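Local coordinates for protein Maltose/maltodextrin transport permease homologue (Bdellovibrio bacteriovorus HD100, PDB 6FFL) that binds maltotriose and probably other maltodextrins for uptake, as the solute-binding domain fused to the membrane subunit of an ABC transporter, at residues Gln6-Met11 / Arg46-Ser51. Residues are numbered along the deposited sequence; the frame is centred on the assembly and turned at random.
With GLC (alpha-D-glucopyranose), chain B.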
ATOM      1  N   GLN A   6     -14.389  14.862  11.892  1.00 20.44           N
ATOM      2  CA  GLN A   6     -14.412  13.977  10.736  1.00 21.62           C
ATOM      3  C   GLN A   6     -13.058  13.317  10.516  1.00 23.41           C
ATOM      4  O   GLN A   6     -12.016  13.953  10.681  1.00 20.00           O
ATOM      5  CB  GLN A   6     -14.755  14.746   9.457  1.00 29.06           C
ATOM      6  CG  GLN A   6     -16.168  15.295   9.325  1.00 37.91           C
ATOM      7  CD  GLN A   6     -16.479  15.631   7.868  1.00 51.74           C
ATOM      8  OE1 GLN A   6     -17.024  14.805   7.129  1.00 59.60           O
ATOM      9  NE2 GLN A   6     -16.099  16.829   7.440  1.00 44.33           N
ATOM     10  N   ILE A   7     -13.072  12.054  10.100  0.55 18.43           N
ATOM     11  CA  ILE A   7     -11.868  11.392   9.609  0.55 16.47           C
ATOM     12  C   ILE A   7     -12.180  10.803   8.239  0.55 14.96           C
ATOM     13  O   ILE A   7     -13.129  10.022   8.095  0.55 17.33           O
ATOM     14  CB  ILE A   7     -11.359  10.306  10.571  0.55 18.02           C
ATOM     15  CG1 ILE A   7     -10.224   9.510   9.918  0.55 25.59           C
ATOM     16  CG2 ILE A   7     -12.494   9.393  11.017  0.55 17.77           C
ATOM     17  CD1 ILE A   7      -9.823   8.269  10.689  0.55 27.69           C
ATOM     18  N   TRP A   8     -11.406  11.195   7.231  1.00 14.79           N
ATOM     19  CA  TRP A   8     -11.466  10.562   5.913  1.00 14.06           C
ATOM     20  C   TRP A   8     -10.295   9.596   5.813  1.00 12.99           C
ATOM     21  O   TRP A   8      -9.156   9.973   6.104  1.00 15.52           O
ATOM     22  CB  TRP A   8     -11.388  11.577   4.772  1.00 16.72           C
ATOM     23  CG  TRP A   8     -12.553  12.485   4.649  1.00 14.39           C
ATOM     24  CD1 TRP A   8     -13.654  12.550   5.463  1.00 16.55           C
ATOM     25  CD2 TRP A   8     -12.714  13.515   3.668  1.00 17.39           C
ATOM     26  NE1 TRP A   8     -14.495  13.566   5.040  1.00 17.64           N
ATOM     27  CE2 TRP A   8     -13.943  14.161   3.934  1.00 22.46           C
ATOM     28  CE3 TRP A   8     -11.946  13.942   2.577  1.00 17.74           C
ATOM     29  CZ2 TRP A   8     -14.419  15.212   3.150  1.00 22.97           C
ATOM     30  CZ3 TRP A   8     -12.422  14.992   1.797  1.00 19.80           C
ATOM     31  CH2 TRP A   8     -13.646  15.612   2.093  1.00 21.91           C
ATOM     32  N   HIS A   9     -10.569   8.363   5.393  1.00 12.67           N
ATOM     33  CA  HIS A   9      -9.541   7.328   5.360  1.00 14.39           C
ATOM     34  C   HIS A   9      -9.751   6.433   4.149  1.00 13.87           C
ATOM     35  O   HIS A   9     -10.795   6.478   3.490  1.00 13.30           O
ATOM     36  CB  HIS A   9      -9.582   6.492   6.632  1.00 13.09           C
ATOM     37  CG  HIS A   9     -10.868   5.746   6.785  1.00 15.62           C
ATOM     38  ND1 HIS A   9     -11.100   4.541   6.158  1.00 16.12           N
ATOM     39  CD2 HIS A   9     -12.015   6.068   7.427  1.00 16.13           C
ATOM     40  CE1 HIS A   9     -12.326   4.134   6.439  1.00 16.10           C
ATOM     41  NE2 HIS A   9     -12.901   5.040   7.211  1.00 15.55           N
ATOM     42  N   GLN A  10      -8.761   5.577   3.877  1.00 12.87           N
ATOM     43  CA  GLN A  10      -8.839   4.631   2.769  1.00 14.71           C
ATOM     44  C   GLN A  10      -8.722   3.183   3.262  1.00 14.21           C
ATOM     45  O   GLN A  10      -8.159   2.316   2.581  1.00 13.25           O
ATOM     46  CB  GLN A  10      -7.784   4.949   1.697  1.00 12.32           C
ATOM     47  CG  GLN A  10      -6.363   5.284   2.198  1.00 10.92           C
ATOM     48  CD  GLN A  10      -5.685   4.077   2.816  1.00 11.73           C
ATOM     49  OE1 GLN A  10      -5.819   3.827   4.024  1.00 13.46           O
ATOM     50  NE2 GLN A  10      -4.974   3.304   1.991  1.00 13.45           N
ATOM     51  N   MET A  11      -9.292   2.896   4.437  1.00 15.27           N
ATOM     52  CA  MET A  11      -9.168   1.576   5.060  1.00 16.57           C
ATOM     53  C   MET A  11     -10.088   0.543   4.421  1.00 16.17           C
ATOM     54  O   MET A  11     -11.304   0.746   4.333  1.00 18.24           O
ATOM     55  CB  MET A  11      -9.483   1.651   6.556  1.00 12.87           C
ATOM     56  CG  MET A  11      -8.489   2.456   7.357  1.00 13.87           C
ATOM     57  SD  MET A  11      -8.798   2.222   9.121  1.00 18.09           S
ATOM     58  CE  MET A  11      -7.783   3.539   9.793  1.00 16.97           C
ATOM     59  N   ARG A  46      -6.783  11.072  -1.722  1.00 14.64           N
ATOM     60  CA  ARG A  46      -5.788  12.114  -1.950  1.00 14.96           C
ATOM     61  C   ARG A  46      -6.399  13.305  -2.671  1.00 19.85           C
ATOM     62  O   ARG A  46      -6.270  14.448  -2.221  1.00 19.92           O
ATOM     63  CB  ARG A  46      -4.601  11.562  -2.743  1.00 16.08           C
ATOM     64  CG  ARG A  46      -3.545  12.629  -3.071  1.00 17.97           C
ATOM     65  CD  ARG A  46      -2.500  12.099  -4.038  1.00 16.71           C
ATOM     66  NE  ARG A  46      -3.074  11.837  -5.358  1.00 17.95           N
ATOM     67  CZ  ARG A  46      -3.342  10.624  -5.835  1.00 19.56           C
ATOM     68  NH1 ARG A  46      -3.100   9.541  -5.102  1.00 15.14           N
ATOM     69  NH2 ARG A  46      -3.845  10.497  -7.055  1.00 20.14           N
ATOM     70  N   SER A  47      -7.071  13.061  -3.799  1.00 17.07           N
ATOM     71  CA  SER A  47      -7.545  14.182  -4.599  1.00 17.72           C
ATOM     72  C   SER A  47      -8.687  14.920  -3.901  1.00 19.19           C
ATOM     73  O   SER A  47      -8.765  16.152  -3.967  1.00 19.56           O
ATOM     74  CB  SER A  47      -7.955  13.690  -5.990  1.00 18.86           C
ATOM     75  OG  SER A  47      -9.093  12.857  -5.923  1.00 25.88           O
ATOM     76  N   SER A  48      -9.568  14.198  -3.204  1.00 15.23           N
ATOM     77  CA  SER A  48     -10.694  14.864  -2.545  1.00 16.52           C
ATOM     78  C   SER A  48     -10.242  15.638  -1.302  1.00 17.94           C
ATOM     79  O   SER A  48     -10.756  16.733  -1.029  1.00 19.67           O
ATOM     80  CB  SER A  48     -11.798  13.845  -2.222  1.00 26.19           C
ATOM     81  OG  SER A  48     -11.497  13.040  -1.093  1.00 24.55           O
ATOM     82  N   PHE A  49      -9.269  15.113  -0.551  1.00 15.18           N
ATOM     83  CA  PHE A  49      -8.736  15.898   0.559  1.00 18.41           C
ATOM     84  C   PHE A  49      -8.052  17.162   0.051  1.00 17.24           C
ATOM     85  O   PHE A  49      -8.242  18.253   0.612  1.00 15.75           O
ATOM     86  CB  PHE A  49      -7.767  15.078   1.419  1.00 16.43           C
ATOM     87  CG  PHE A  49      -7.275  15.852   2.619  1.00 17.64           C
ATOM     88  CD1 PHE A  49      -8.080  15.990   3.743  1.00 16.14           C
ATOM     89  CD2 PHE A  49      -6.049  16.494   2.595  1.00 16.11           C
ATOM     90  CE1 PHE A  49      -7.659  16.744   4.830  1.00 21.87           C
ATOM     91  CE2 PHE A  49      -5.616  17.247   3.681  1.00 15.33           C
ATOM     92  CZ  PHE A  49      -6.429  17.374   4.799  1.00 18.43           C
ATOM     93  N   GLN A  50      -7.261  17.043  -1.019  1.00 15.71           N
ATOM     94  CA  GLN A  50      -6.596  18.223  -1.566  1.00 15.45           C
ATOM     95  C   GLN A  50      -7.621  19.271  -1.985  1.00 19.24           C
ATOM     96  O   GLN A  50      -7.487  20.456  -1.657  1.00 21.09           O
ATOM     97  CB  GLN A  50      -5.704  17.827  -2.749  1.00 18.43           C
ATOM     98  CG  GLN A  50      -4.514  16.967  -2.351  1.00 18.81           C
ATOM     99  CD  GLN A  50      -3.604  16.609  -3.518  1.00 28.93           C
ATOM    100  OE1 GLN A  50      -2.409  16.390  -3.341  1.00 35.26           O
ATOM    101  NE2 GLN A  50      -4.172  16.547  -4.718  1.00 36.76           N
ATOM    102  N   SER A  51      -8.664  18.842  -2.703  0.58 18.76           N
ATOM    103  CA  SER A  51      -9.673  19.779  -3.186  0.58 21.44           C
ATOM    104  C   SER A  51     -10.429  20.419  -2.030  0.58 24.60           C
ATOM    105  O   SER A  51     -10.636  21.636  -2.006  0.58 22.30           O
ATOM    106  CB  SER A  51     -10.639  19.061  -4.128  0.58 25.53           C
ATOM    107  OG  SER A  51     -11.748  19.882  -4.435  0.58 34.10           O
TER
HETATM  108  C1  GLC B   1      -7.437  -1.053   0.537  1.00 22.37           C
HETATM  109  C2  GLC B   1      -6.347  -0.726   1.563  1.00 16.36           C
HETATM  110  C3  GLC B   1      -5.280   0.180   0.965  1.00 19.78           C
HETATM  111  C4  GLC B   1      -4.765  -0.373  -0.364  1.00 20.13           C
HETATM  112  C5  GLC B   1      -5.939  -0.674  -1.306  1.00 19.02           C
HETATM  113  C6  GLC B   1      -5.463  -1.354  -2.589  1.00 28.57           C
HETATM  114  O1  GLC B   1      -8.188   0.129   0.251  1.00 26.13           O
HETATM  115  O2  GLC B   1      -6.909  -0.039   2.685  1.00 17.97           O
HETATM  116  O3  GLC B   1      -4.213   0.335   1.926  1.00 16.06           O
HETATM  117  O4  GLC B   1      -3.877   0.612  -0.932  1.00 15.10           O
HETATM  118  O5  GLC B   1      -6.870  -1.565  -0.683  1.00 23.82           O
HETATM  119  O6  GLC B   1      -6.550  -1.483  -3.516  1.00 27.69           O
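With CG of W8 turned anti to the carbonyl carbon (chi1 -67°), the six-membered half of the indole reaches across to the helix, where OG of S48, held between the backbone N and the carbonyl carbon of its own residue (chi1 77°), comes to meet it. CZ3 of W8 lies 3.6 Å from OG of S48, which approaches the ring obliquely. That hydroxyl is hydrogen-bonded to E44 O and to NH1 of R40, so its touch on the indole is van der Waals packing by an oxygen already satisfied. The turn of helix is met by the ring edge: N of F49 lies near the indole plane, 3.9 Å from CZ3 of W8. Beside it, CE3 of W8 makes a looser apolar contact with CB of F49 at 4.5 Å. R40 also forms a cation-pi contact with the indole, so one guanidinium group serves both W8 and S48.

Beyond the strand, whose end leads into the sugar pocket, the carbonyl O of Q10 accepts from O2 of a glucose unit of the bound maltotriose at 2.7 Å, while NE2 of Q10 gives O3 a weak bond and also pairs with OG1 of T42. F49 continues the packing onto V62 and F72. Helix 42-54 is the beta-alpha-beta crossover between parallel strands 34-39 and 61-65, packing over strand 4-9 between them in an alpha/beta lobe of the solute-binding-protein fold.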